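Local coordinates for catechol 2,3-dioxygenase (Rhodococcus sp., PDB 2WL9), which probably catalyses the iron-dependent extradiol cleavage of catechol-type aromatic rings with molecular oxygen, a step in the breakdown of aromatic hydrocarbons, at residues C[1-13]-C[141-153]. Sequence-based numbering, arbitrary orientation.
Sequences MAKVTELGYLGLS and VTEGQGLGHIIIR. With FE (Fe (III) ion), chain K.
Leu7 and Leu147 meet where the two halves of this type I extradiol dioxygenase come together, a worked example of two domains meeting, at this contact, through apolar side chains and a single direct hydrogen bond between the two segments. The tight part is here: CD2 of Leu147 presses on CG of Leu7 at 3.4 Å, closer than carbons usually pack. With CG of Leu147 held between its own backbone N and carbonyl carbon (chi1 79°), this methyl also reaches to 3.3 Å from the Leu7 O, which accepts a 3.0 Å hydrogen bond from N of Leu147. Gly146 brings its CA to 3.1 Å from the same Leu7 O; having no side chain, it lets the backbones come this close, with the CA atoms of Leu7 and Gly146 4.7 Å apart. Farther along, Leu10 crosses Leu147 at about a right angle and slides past Ile150, CD1 to CG2 at 3.8 Å.

Strands 6-13 and 149-152 belong to separate sheets, consistent with the paired vicinal oxygen chelate domains of this family, and cross at 83°. Ile150 points its CB toward strand 6-13, while the neighbouring His149 faces away and binds the iron through NE2 at 2.3 Å, together with His212 and Glu263.

Packing gives way to polar, watery contacts around Glu6 and Gly144. One water donates to Glu6 OE1 and accepts from Gly144 N; another links Leu7 N to Gln145 O. The Glu6 carboxylate, its CB against Gly146, is held by salt bridges to Arg51 and Arg68, and Gln274 of the second subunit packs nearby.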
# COMPACT_ATOMS: atom_id res chain seq x y z
N MET C 1 17.92 -7.76 -30.50
CA MET C 1 16.97 -7.74 -29.34
C MET C 1 17.66 -7.94 -27.99
O MET C 1 17.54 -7.09 -27.09
CB MET C 1 15.86 -8.79 -29.53
CG MET C 1 14.75 -8.71 -28.49
SD MET C 1 13.45 -7.54 -28.93
CE MET C 1 12.46 -8.55 -30.03
N ALA C 2 18.38 -9.05 -27.83
CA ALA C 2 19.02 -9.41 -26.56
C ALA C 2 20.09 -8.38 -26.17
O ALA C 2 20.83 -7.90 -27.02
CB ALA C 2 19.63 -10.79 -26.65
N LYS C 3 20.15 -8.07 -24.88
CA LYS C 3 21.04 -7.02 -24.37
C LYS C 3 21.80 -7.46 -23.12
O LYS C 3 21.32 -8.30 -22.37
CB LYS C 3 20.22 -5.77 -24.01
CG LYS C 3 19.45 -5.17 -25.18
CD LYS C 3 18.39 -4.18 -24.70
CE LYS C 3 17.80 -3.38 -25.87
NZ LYS C 3 17.00 -4.23 -26.80
N VAL C 4 22.98 -6.86 -22.90
CA VAL C 4 23.69 -7.02 -21.62
C VAL C 4 22.79 -6.49 -20.50
O VAL C 4 22.11 -5.48 -20.67
CB VAL C 4 25.06 -6.30 -21.64
CG1 VAL C 4 25.67 -6.24 -20.25
CG2 VAL C 4 26.02 -7.00 -22.60
N THR C 5 22.77 -7.19 -19.36
CA THR C 5 21.84 -6.87 -18.27
C THR C 5 22.51 -6.21 -17.05
O THR C 5 21.82 -5.60 -16.22
CB THR C 5 21.11 -8.13 -17.81
OG1 THR C 5 22.07 -9.09 -17.36
CG2 THR C 5 20.28 -8.74 -18.95
N GLU C 6 23.83 -6.36 -16.93
CA GLU C 6 24.62 -5.76 -15.83
C GLU C 6 26.12 -5.94 -16.02
O GLU C 6 26.56 -6.83 -16.75
CB GLU C 6 24.25 -6.37 -14.47
CG GLU C 6 24.41 -7.91 -14.40
CD GLU C 6 24.16 -8.49 -13.01
OE1 GLU C 6 24.98 -8.27 -12.10
OE2 GLU C 6 23.14 -9.18 -12.83
N LEU C 7 26.89 -5.09 -15.35
CA LEU C 7 28.32 -5.30 -15.21
C LEU C 7 28.53 -6.38 -14.13
O LEU C 7 28.41 -6.10 -12.94
CB LEU C 7 28.99 -4.01 -14.79
CG LEU C 7 30.51 -3.99 -14.68
CD1 LEU C 7 31.18 -4.28 -16.01
CD2 LEU C 7 30.96 -2.63 -14.15
N GLY C 8 28.83 -7.60 -14.56
CA GLY C 8 28.85 -8.75 -13.66
C GLY C 8 30.11 -8.87 -12.83
O GLY C 8 30.05 -9.07 -11.61
N TYR C 9 31.26 -8.76 -13.49
CA TYR C 9 32.56 -8.90 -12.81
C TYR C 9 33.67 -8.09 -13.47
O TYR C 9 33.52 -7.59 -14.58
CB TYR C 9 32.98 -10.38 -12.69
CG TYR C 9 33.15 -11.14 -14.00
CD1 TYR C 9 32.25 -12.13 -14.36
CD2 TYR C 9 34.23 -10.88 -14.86
CE1 TYR C 9 32.39 -12.85 -15.54
CE2 TYR C 9 34.38 -11.60 -16.05
CZ TYR C 9 33.46 -12.57 -16.39
OH TYR C 9 33.60 -13.28 -17.55
N LEU C 10 34.77 -7.96 -12.73
CA LEU C 10 36.01 -7.39 -13.24
C LEU C 10 37.16 -8.31 -12.87
O LEU C 10 37.22 -8.82 -11.75
CB LEU C 10 36.27 -6.01 -12.63
CG LEU C 10 35.37 -4.83 -12.96
CD1 LEU C 10 35.73 -3.66 -12.05
CD2 LEU C 10 35.52 -4.43 -14.43
N GLY C 11 38.05 -8.53 -13.82
CA GLY C 11 39.33 -9.17 -13.54
C GLY C 11 40.36 -8.07 -13.47
O GLY C 11 40.38 -7.18 -14.32
N LEU C 12 41.21 -8.13 -12.45
CA LEU C 12 42.21 -7.12 -12.21
C LEU C 12 43.59 -7.76 -12.12
O LEU C 12 43.73 -8.86 -11.58
CB LEU C 12 41.91 -6.40 -10.88
CG LEU C 12 41.10 -5.10 -10.78
CD1 LEU C 12 39.95 -4.95 -11.77
CD2 LEU C 12 40.62 -4.88 -9.33
N SER C 13 44.60 -7.08 -12.66
CA SER C 13 46.00 -7.46 -12.48
C SER C 13 46.55 -6.63 -11.34
O SER C 13 46.46 -5.40 -11.37
CB SER C 13 46.81 -7.15 -13.75
OG SER C 13 46.41 -7.97 -14.83
N VAL C 141 24.91 -2.72 -2.81
CA VAL C 141 23.86 -2.66 -3.82
C VAL C 141 24.37 -3.35 -5.09
O VAL C 141 25.26 -2.83 -5.77
CB VAL C 141 23.46 -1.20 -4.16
CG1 VAL C 141 22.41 -1.18 -5.25
CG2 VAL C 141 22.97 -0.46 -2.92
N THR C 142 23.82 -4.52 -5.41
CA THR C 142 24.27 -5.24 -6.60
C THR C 142 23.15 -5.90 -7.39
O THR C 142 23.24 -6.01 -8.62
CB THR C 142 25.30 -6.35 -6.28
OG1 THR C 142 24.72 -7.29 -5.38
CG2 THR C 142 26.60 -5.77 -5.71
N GLU C 143 22.12 -6.36 -6.68
CA GLU C 143 21.05 -7.17 -7.24
C GLU C 143 20.37 -6.53 -8.46
O GLU C 143 19.66 -5.54 -8.33
CB GLU C 143 20.01 -7.50 -6.16
CG GLU C 143 18.94 -8.49 -6.59
CD GLU C 143 19.47 -9.89 -6.80
OE1 GLU C 143 20.03 -10.47 -5.83
OE2 GLU C 143 19.33 -10.42 -7.93
N GLY C 144 20.61 -7.12 -9.63
CA GLY C 144 20.06 -6.61 -10.88
C GLY C 144 20.71 -5.30 -11.32
O GLY C 144 20.24 -4.64 -12.24
N GLN C 145 21.81 -4.95 -10.66
CA GLN C 145 22.53 -3.71 -10.95
C GLN C 145 24.03 -3.90 -11.15
O GLN C 145 24.74 -2.93 -11.40
CB GLN C 145 22.29 -2.69 -9.83
CG GLN C 145 20.89 -2.09 -9.83
CD GLN C 145 20.78 -0.92 -8.87
OE1 GLN C 145 21.61 -0.01 -8.89
NE2 GLN C 145 19.77 -0.95 -8.02
N GLY C 146 24.51 -5.14 -11.05
CA GLY C 146 25.94 -5.41 -11.19
C GLY C 146 26.80 -4.88 -10.06
O GLY C 146 26.27 -4.35 -9.08
N LEU C 147 28.12 -4.99 -10.19
CA LEU C 147 29.01 -4.65 -9.07
C LEU C 147 29.12 -3.15 -8.77
O LEU C 147 29.46 -2.78 -7.66
CB LEU C 147 30.41 -5.27 -9.24
CG LEU C 147 31.43 -4.61 -10.18
CD1 LEU C 147 32.86 -4.90 -9.71
CD2 LEU C 147 31.22 -5.14 -11.58
N GLY C 148 28.82 -2.32 -9.76
CA GLY C 148 29.00 -0.87 -9.65
C GLY C 148 29.18 -0.30 -11.04
O GLY C 148 28.57 -0.79 -11.99
N HIS C 149 30.01 0.73 -11.18
CA HIS C 149 30.36 1.25 -12.50
C HIS C 149 31.83 1.57 -12.65
O HIS C 149 32.54 1.69 -11.66
CB HIS C 149 29.50 2.46 -12.89
CG HIS C 149 29.84 3.72 -12.16
ND1 HIS C 149 28.97 4.33 -11.29
CD2 HIS C 149 30.94 4.51 -12.21
CE1 HIS C 149 29.52 5.44 -10.82
NE2 HIS C 149 30.72 5.57 -11.36
N ILE C 150 32.27 1.74 -13.89
CA ILE C 150 33.67 1.96 -14.21
C ILE C 150 33.86 3.02 -15.28
O ILE C 150 33.07 3.12 -16.23
CB ILE C 150 34.36 0.65 -14.70
CG1 ILE C 150 33.60 0.04 -15.89
CG2 ILE C 150 34.51 -0.34 -13.53
CD1 ILE C 150 34.21 -1.23 -16.47
N ILE C 151 34.92 3.81 -15.13
CA ILE C 151 35.39 4.68 -16.20
C ILE C 151 36.63 4.07 -16.83
O ILE C 151 37.63 3.80 -16.14
CB ILE C 151 35.65 6.12 -15.73
CG1 ILE C 151 34.32 6.84 -15.51
CG2 ILE C 151 36.51 6.88 -16.76
CD1 ILE C 151 34.43 8.35 -15.28
N ILE C 152 36.56 3.84 -18.14
CA ILE C 152 37.62 3.13 -18.87
C ILE C 152 38.15 3.94 -20.05
O ILE C 152 37.48 4.86 -20.53
CB ILE C 152 37.17 1.71 -19.31
CG1 ILE C 152 35.93 1.78 -20.22
CG2 ILE C 152 36.93 0.81 -18.09
CD1 ILE C 152 35.55 0.44 -20.84
N ARG C 153 39.35 3.60 -20.50
CA ARG C 153 40.03 4.32 -21.58
C ARG C 153 39.40 4.05 -22.94
O ARG C 153 39.17 2.90 -23.32
CB ARG C 153 41.51 3.95 -21.59
CG ARG C 153 42.39 4.83 -22.47
CD ARG C 153 43.86 4.54 -22.20
NE ARG C 153 44.18 3.14 -22.44
CZ ARG C 153 45.26 2.52 -21.97
NH1 ARG C 153 46.14 3.17 -21.22
NH2 ARG C 153 45.46 1.23 -22.24
FE FE K . 31.80 7.58 -10.88
O HOH W 1 23.33 -8.96 -10.01
O HOH W 2 25.30 -2.99 -14.25